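Long-range contact in peptidase, M20/M25/M40 family (Staphylococcus aureus, PDB 4EWT), which probably hydrolyses amide bonds of N-acylated amino acids or related compounds, as a dimanganese amidohydrolase of the M20 peptidase family: residues D296-V310 / S332-F346. Sequence-based numbering, arbitrary orientation.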
loop_
_atom_site.group_PDB
_atom_site.type_symbol
_atom_site.label_atom_id
_atom_site.label_comp_id
_atom_site.label_asym_id
_atom_site.label_seq_id
_atom_site.Cartn_x
_atom_site.Cartn_y
_atom_site.Cartn_z
ATOM N N ASP A 296 17.250 -16.635 -15.831
ATOM C CA ASP A 296 18.488 -17.199 -15.367
ATOM C C ASP A 296 18.154 -18.675 -15.167
ATOM O O ASP A 296 17.188 -19.141 -15.757
ATOM C CB ASP A 296 18.846 -16.551 -14.030
ATOM C CG ASP A 296 20.199 -16.917 -13.575
ATOM O OD1 ASP A 296 21.170 -16.618 -14.309
ATOM O OD2 ASP A 296 20.284 -17.521 -12.491
ATOM N N TYR A 297 18.907 -19.410 -14.348
ATOM C CA TYR A 297 18.821 -20.870 -14.301
ATOM C C TYR A 297 17.364 -21.339 -14.364
ATOM O O TYR A 297 16.494 -20.748 -13.727
ATOM C CB TYR A 297 19.529 -21.463 -13.066
ATOM C CG TYR A 297 21.015 -21.144 -12.907
ATOM C CD1 TYR A 297 21.753 -20.546 -13.935
ATOM C CD2 TYR A 297 21.690 -21.467 -11.727
ATOM C CE1 TYR A 297 23.113 -20.262 -13.782
ATOM C CE2 TYR A 297 23.049 -21.183 -11.559
ATOM C CZ TYR A 297 23.755 -20.584 -12.587
ATOM O OH TYR A 297 25.102 -20.300 -12.431
ATOM N N PRO A 298 17.082 -22.382 -15.167
ATOM C CA PRO A 298 15.733 -22.957 -15.115
ATOM C C PRO A 298 15.543 -23.776 -13.833
ATOM O O PRO A 298 16.528 -24.118 -13.166
ATOM C CB PRO A 298 15.688 -23.871 -16.355
ATOM C CG PRO A 298 17.122 -24.183 -16.667
ATOM C CD PRO A 298 17.906 -22.965 -16.242
ATOM N N ALA A 299 14.294 -24.064 -13.478
ATOM C CA ALA A 299 13.999 -25.021 -12.414
ATOM C C ALA A 299 14.583 -26.398 -12.738
ATOM O O ALA A 299 14.619 -26.814 -13.899
ATOM C CB ALA A 299 12.502 -25.125 -12.197
ATOM N N LEU A 300 15.042 -27.105 -11.711
ATOM C CA LEU A 300 15.668 -28.400 -11.925
ATOM C C LEU A 300 14.588 -29.470 -11.944
ATOM O O LEU A 300 13.899 -29.698 -10.940
ATOM C CB LEU A 300 16.687 -28.690 -10.835
ATOM C CG LEU A 300 17.835 -29.634 -11.169
ATOM C CD1 LEU A 300 18.809 -29.584 -10.005
ATOM C CD2 LEU A 300 17.363 -31.051 -11.427
ATOM N N TYR A 301 14.437 -30.103 -13.098
ATOM C CA TYR A 301 13.417 -31.116 -13.291
ATOM C C TYR A 301 14.044 -32.507 -13.275
ATOM O O TYR A 301 14.784 -32.868 -14.184
ATOM C CB TYR A 301 12.674 -30.870 -14.614
ATOM C CG TYR A 301 11.506 -31.797 -14.801
ATOM C CD1 TYR A 301 10.332 -31.614 -14.061
ATOM C CD2 TYR A 301 11.566 -32.859 -15.701
ATOM C CE1 TYR A 301 9.253 -32.454 -14.216
ATOM C CE2 TYR A 301 10.481 -33.715 -15.862
ATOM C CZ TYR A 301 9.327 -33.503 -15.106
ATOM O OH TYR A 301 8.240 -34.328 -15.237
ATOM N N ASN A 302 13.772 -33.271 -12.226
ATOM C CA ASN A 302 14.204 -34.650 -12.180
ATOM C C ASN A 302 13.263 -35.508 -13.010
ATOM O O ASN A 302 12.090 -35.667 -12.662
ATOM C CB ASN A 302 14.286 -35.161 -10.744
ATOM C CG ASN A 302 15.611 -34.829 -10.081
ATOM O OD1 ASN A 302 16.554 -34.378 -10.728
ATOM N ND2 ASN A 302 15.683 -35.047 -8.784
ATOM N N ASP A 303 13.777 -36.024 -14.123
ATOM C CA ASP A 303 13.025 -36.939 -14.976
ATOM C C ASP A 303 12.429 -38.071 -14.136
ATOM O O ASP A 303 13.166 -38.780 -13.464
ATOM C CB ASP A 303 13.904 -37.511 -16.079
ATOM C CG ASP A 303 13.145 -38.480 -16.979
ATOM O OD1 ASP A 303 13.431 -39.696 -16.923
ATOM O OD2 ASP A 303 12.242 -38.028 -17.712
ATOM N N PRO A 304 11.088 -38.213 -14.149
ATOM C CA PRO A 304 10.411 -39.201 -13.297
ATOM C C PRO A 304 10.839 -40.657 -13.546
ATOM O O PRO A 304 11.063 -41.383 -12.582
ATOM C CB PRO A 304 8.930 -38.986 -13.625
ATOM C CG PRO A 304 8.857 -37.548 -14.007
ATOM C CD PRO A 304 10.111 -37.336 -14.825
ATOM N N GLU A 305 10.955 -41.065 -14.813
ATOM C CA GLU A 305 11.397 -42.429 -15.174
ATOM C C GLU A 305 12.797 -42.718 -14.633
ATOM O O GLU A 305 13.008 -43.698 -13.913
ATOM C CB GLU A 305 11.401 -42.642 -16.699
ATOM C CG GLU A 305 10.031 -42.675 -17.362
ATOM C CD GLU A 305 10.114 -42.634 -18.884
ATOM O OE1 GLU A 305 9.667 -41.617 -19.471
ATOM O OE2 GLU A 305 10.630 -43.607 -19.490
ATOM N N PHE A 306 13.747 -41.852 -14.979
ATOM C CA PHE A 306 15.135 -42.062 -14.585
ATOM C C PHE A 306 15.319 -41.959 -13.072
ATOM O O PHE A 306 15.982 -42.809 -12.484
ATOM C CB PHE A 306 16.076 -41.112 -15.339
ATOM C CG PHE A 306 17.537 -41.348 -15.059
ATOM C CD1 PHE A 306 18.123 -42.578 -15.324
ATOM C CD2 PHE A 306 18.326 -40.328 -14.542
ATOM C CE1 PHE A 306 19.469 -42.799 -15.071
ATOM C CE2 PHE A 306 19.675 -40.535 -14.286
ATOM C CZ PHE A 306 20.251 -41.773 -14.550
ATOM N N THR A 307 14.712 -40.952 -12.446
ATOM C CA THR A 307 14.847 -40.754 -10.995
ATOM C C THR A 307 14.310 -41.934 -10.210
ATOM O O THR A 307 14.917 -42.339 -9.218
ATOM C CB THR A 307 14.155 -39.465 -10.500
ATOM O OG1 THR A 307 14.683 -38.340 -11.202
ATOM C CG2 THR A 307 14.374 -39.263 -9.001
ATOM N N GLU A 308 13.176 -42.485 -10.644
ATOM C CA GLU A 308 12.610 -43.653 -9.969
ATOM C C GLU A 308 13.479 -44.878 -10.191
ATOM O O GLU A 308 13.687 -45.674 -9.269
ATOM C CB GLU A 308 11.170 -43.933 -10.409
ATOM C CG GLU A 308 10.291 -44.462 -9.273
ATOM C CD GLU A 308 9.998 -43.399 -8.212
ATOM O OE1 GLU A 308 10.274 -43.641 -7.013
ATOM O OE2 GLU A 308 9.498 -42.315 -8.578
ATOM N N TYR A 309 13.995 -45.026 -11.409
ATOM C CA TYR A 309 14.984 -46.058 -11.677
ATOM C C TYR A 309 16.153 -45.954 -10.693
ATOM O O TYR A 309 16.594 -46.961 -10.150
ATOM C CB TYR A 309 15.488 -45.987 -13.126
ATOM C CG TYR A 309 16.774 -46.748 -13.325
ATOM C CD1 TYR A 309 16.759 -48.121 -13.566
ATOM C CD2 TYR A 309 18.008 -46.104 -13.243
ATOM C CE1 TYR A 309 17.929 -48.826 -13.730
ATOM C CE2 TYR A 309 19.191 -46.802 -13.406
ATOM C CZ TYR A 309 19.139 -48.163 -13.650
ATOM O OH TYR A 309 20.294 -48.872 -13.809
ATOM N N VAL A 310 16.639 -44.731 -10.461
ATOM C CA VAL A 310 17.791 -44.506 -9.581
ATOM C C VAL A 310 17.501 -44.947 -8.144
ATOM O O VAL A 310 18.308 -45.644 -7.523
ATOM C CB VAL A 310 18.289 -43.030 -9.634
ATOM C CG1 VAL A 310 19.227 -42.722 -8.474
ATOM C CG2 VAL A 310 18.967 -42.744 -10.967
ATOM N N SER A 332 18.800 -22.410 -6.373
ATOM C CA SER A 332 18.837 -22.754 -7.781
ATOM C C SER A 332 20.159 -23.466 -8.035
ATOM O O SER A 332 21.098 -23.363 -7.235
ATOM C CB SER A 332 18.656 -21.519 -8.675
ATOM O OG SER A 332 19.919 -21.027 -9.096
ATOM N N GLU A 333 20.220 -24.211 -9.130
ATOM C CA GLU A 333 21.316 -25.113 -9.395
ATOM C C GLU A 333 21.446 -25.207 -10.910
ATOM O O GLU A 333 20.448 -25.451 -11.601
ATOM C CB GLU A 333 20.992 -26.477 -8.756
ATOM C CG GLU A 333 21.819 -27.656 -9.216
ATOM C CD GLU A 333 23.288 -27.508 -8.925
ATOM O OE1 GLU A 333 23.634 -27.294 -7.743
ATOM O OE2 GLU A 333 24.089 -27.600 -9.881
ATOM N N ASP A 334 22.654 -25.016 -11.440
ATOM C CA ASP A 334 22.803 -25.042 -12.896
ATOM C C ASP A 334 22.836 -26.434 -13.531
ATOM O O ASP A 334 22.795 -26.564 -14.754
ATOM C CB ASP A 334 23.888 -24.074 -13.410
ATOM C CG ASP A 334 25.231 -24.734 -13.661
ATOM O OD1 ASP A 334 25.479 -25.856 -13.171
ATOM O OD2 ASP A 334 26.054 -24.095 -14.361
ATOM N N PHE A 335 22.845 -27.464 -12.692
ATOM C CA PHE A 335 22.561 -28.827 -13.147
ATOM C C PHE A 335 21.250 -28.854 -13.932
ATOM O O PHE A 335 21.048 -29.719 -14.786
ATOM C CB PHE A 335 22.472 -29.797 -11.964
ATOM C CG PHE A 335 22.325 -31.239 -12.368
ATOM C CD1 PHE A 335 23.450 -32.035 -12.565
ATOM C CD2 PHE A 335 21.057 -31.808 -12.539
ATOM C CE1 PHE A 335 23.333 -33.361 -12.939
ATOM C CE2 PHE A 335 20.921 -33.134 -12.910
ATOM C CZ PHE A 335 22.069 -33.923 -13.117
ATOM N N ALA A 336 20.370 -27.898 -13.633
ATOM C CA ALA A 336 19.065 -27.808 -14.291
ATOM C C ALA A 336 19.170 -27.705 -15.806
ATOM O O ALA A 336 18.259 -28.125 -16.517
ATOM C CB ALA A 336 18.281 -26.646 -13.739
ATOM N N TYR A 337 20.267 -27.126 -16.289
ATOM C CA TYR A 337 20.568 -27.077 -17.719
ATOM C C TYR A 337 20.790 -28.458 -18.331
ATOM O O TYR A 337 20.294 -28.718 -19.424
ATOM C CB TYR A 337 21.774 -26.178 -18.006
ATOM C CG TYR A 337 21.465 -24.693 -17.955
ATOM C CD1 TYR A 337 20.565 -24.115 -18.848
ATOM C CD2 TYR A 337 22.098 -23.867 -17.029
ATOM C CE1 TYR A 337 20.287 -22.747 -18.802
ATOM C CE2 TYR A 337 21.841 -22.514 -16.978
ATOM C CZ TYR A 337 20.933 -21.960 -17.861
ATOM O OH TYR A 337 20.684 -20.615 -17.797
ATOM N N TYR A 338 21.522 -29.339 -17.641
ATOM C CA TYR A 338 21.640 -30.740 -18.078
ATOM C C TYR A 338 20.270 -31.390 -18.083
ATOM O O TYR A 338 19.897 -32.076 -19.035
ATOM C CB TYR A 338 22.545 -31.570 -17.149
ATOM C CG TYR A 338 23.913 -31.003 -16.946
ATOM C CD1 TYR A 338 24.845 -31.003 -17.982
ATOM C CD2 TYR A 338 24.288 -30.479 -15.718
ATOM C CE1 TYR A 338 26.092 -30.478 -17.807
ATOM C CE2 TYR A 338 25.545 -29.954 -15.530
ATOM C CZ TYR A 338 26.445 -29.958 -16.586
ATOM O OH TYR A 338 27.707 -29.438 -16.425
ATOM N N ALA A 339 19.527 -31.156 -17.000
ATOM C CA ALA A 339 18.249 -31.806 -16.771
ATOM C C ALA A 339 17.196 -31.418 -17.813
ATOM O O ALA A 339 16.155 -32.058 -17.912
ATOM C CB ALA A 339 17.763 -31.518 -15.363
ATOM N N LYS A 340 17.491 -30.383 -18.595
ATOM C CA LYS A 340 16.589 -29.893 -19.633
ATOM C C LYS A 340 17.004 -30.376 -21.035
ATOM O O LYS A 340 16.193 -30.355 -21.966
ATOM C CB LYS A 340 16.512 -28.363 -19.573
ATOM C CG LYS A 340 15.245 -27.761 -20.157
ATOM C CD LYS A 340 15.093 -26.279 -19.784
ATOM C CE LYS A 340 16.340 -25.460 -20.154
ATOM N NZ LYS A 340 16.484 -25.258 -21.624
ATOM N N GLU A 341 18.258 -30.808 -21.177
ATOM C CA GLU A 341 18.750 -31.377 -22.438
ATOM C C GLU A 341 18.616 -32.896 -22.475
ATOM O O GLU A 341 18.382 -33.471 -23.532
ATOM C CB GLU A 341 20.217 -31.002 -22.705
ATOM C CG GLU A 341 20.500 -29.518 -22.944
ATOM C CD GLU A 341 19.892 -28.974 -24.237
ATOM O OE1 GLU A 341 19.646 -29.766 -25.171
ATOM O OE2 GLU A 341 19.666 -27.747 -24.323
ATOM N N ARG A 342 18.801 -33.543 -21.330
ATOM C CA ARG A 342 18.657 -34.992 -21.232
ATOM C C ARG A 342 17.817 -35.335 -20.011
ATOM O O ARG A 342 17.751 -34.546 -19.075
ATOM C CB ARG A 342 20.038 -35.681 -21.126
ATOM C CG ARG A 342 21.046 -35.319 -22.212
ATOM C CD ARG A 342 20.679 -35.888 -23.585
ATOM N NE ARG A 342 21.797 -35.771 -24.522
ATOM C CZ ARG A 342 21.980 -34.762 -25.374
ATOM N NH1 ARG A 342 21.117 -33.759 -25.443
ATOM N NH2 ARG A 342 23.038 -34.757 -26.166
ATOM N N PRO A 343 17.178 -36.516 -20.006
ATOM C CA PRO A 343 16.530 -36.970 -18.781
ATOM C C PRO A 343 17.579 -37.170 -17.691
ATOM O O PRO A 343 18.586 -37.863 -17.908
ATOM C CB PRO A 343 15.899 -38.310 -19.184
ATOM C CG PRO A 343 16.571 -38.708 -20.432
ATOM C CD PRO A 343 16.987 -37.459 -21.119
ATOM N N SER A 344 17.372 -36.531 -16.543
ATOM C CA SER A 344 18.396 -36.538 -15.504
ATOM C C SER A 344 17.797 -36.715 -14.119
ATOM O O SER A 344 16.577 -36.609 -13.938
ATOM C CB SER A 344 19.220 -35.249 -15.552
ATOM O OG SER A 344 19.524 -34.898 -16.887
ATOM N N ALA A 345 18.677 -37.009 -13.161
ATOM C CA ALA A 345 18.331 -37.087 -11.753
ATOM C C ALA A 345 19.433 -36.414 -10.945
ATOM O O ALA A 345 20.618 -36.735 -11.082
ATOM C CB ALA A 345 18.164 -38.524 -11.320
ATOM N N PHE A 346 19.034 -35.453 -10.125
ATOM C CA PHE A 346 19.950 -34.786 -9.216
ATOM C C PHE A 346 19.530 -35.250 -7.845
ATOM O O PHE A 346 18.398 -35.011 -7.433
ATOM C CB PHE A 346 19.806 -33.270 -9.362
ATOM C CG PHE A 346 20.892 -32.467 -8.688
ATOM C CD1 PHE A 346 22.222 -32.543 -9.121
ATOM C CD2 PHE A 346 20.581 -31.605 -7.648
ATOM C CE1 PHE A 346 23.222 -31.770 -8.508
ATOM C CE2 PHE A 346 21.575 -30.818 -7.033
ATOM C CZ PHE A 346 22.891 -30.907 -7.468
HETATM O O HOH W 1 18.351 -19.520 -18.734
HETATM O O HOH W 2 17.723 -24.885 -10.575
HETATM O O HOH W 3 15.734 -28.764 -15.526
HETATM O O HOH W 4 15.535 -34.136 -16.799
#
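N302 turns CG beside its own backbone N (chi1 -85°), which points its carboxamide at the backbone of F346; L300, with CG anti to the backbone N, sends both methyls among E333, F335 and F346. Two hydrogen bonds join N302 to F346: F346 N donates to OD1 of N302 over 2.8 Å, from above the carbonyl plane, and ND2 of N302 returns a bond to F346 O at 3.0 Å, nearly in its own amide plane. Since ND2 also donates to R177 O, three bonds fix the rotation of this group. D303 N donates to S344 O (2.9 Å). D303 also caps helix 304-316 through OD1, which accepts from F306 N, while its CG lies beside CB of P343, 3.5 Å away.

Toward the N-terminal side of N302 the contact is mainly apolar. L300 CD1 sits 3.6 Å from F346 CD2, its CD2 meets the ring edge of F335, and A336 CB fits against its CA. P298 CD rests over a face of the Y337 ring, 3.7 Å from the centroid, a CH-pi contact. D334 CB does the same over the Y297 ring, 3.6 Å from its centroid and 15° off the normal.

The contact joins strand 300-302 of the antiparallel sheet to strand 344-350 of the mixed sheet and brings in helices 335-341 and 304-316, the latter through F306 on A345. The side chain of E333 comes within about 4 Å of a manganese ion; OE2 of E333 accepts from F335 N and pairs with R76, which also pairs with D334. The paired hydrogen bonds of the N302 carboxamide thus join the two sheets, the apolar contacts seat residues 297-300 mainly on the start of helix 335-341, and R76 ties the E333-D334 turn to the mixed sheet.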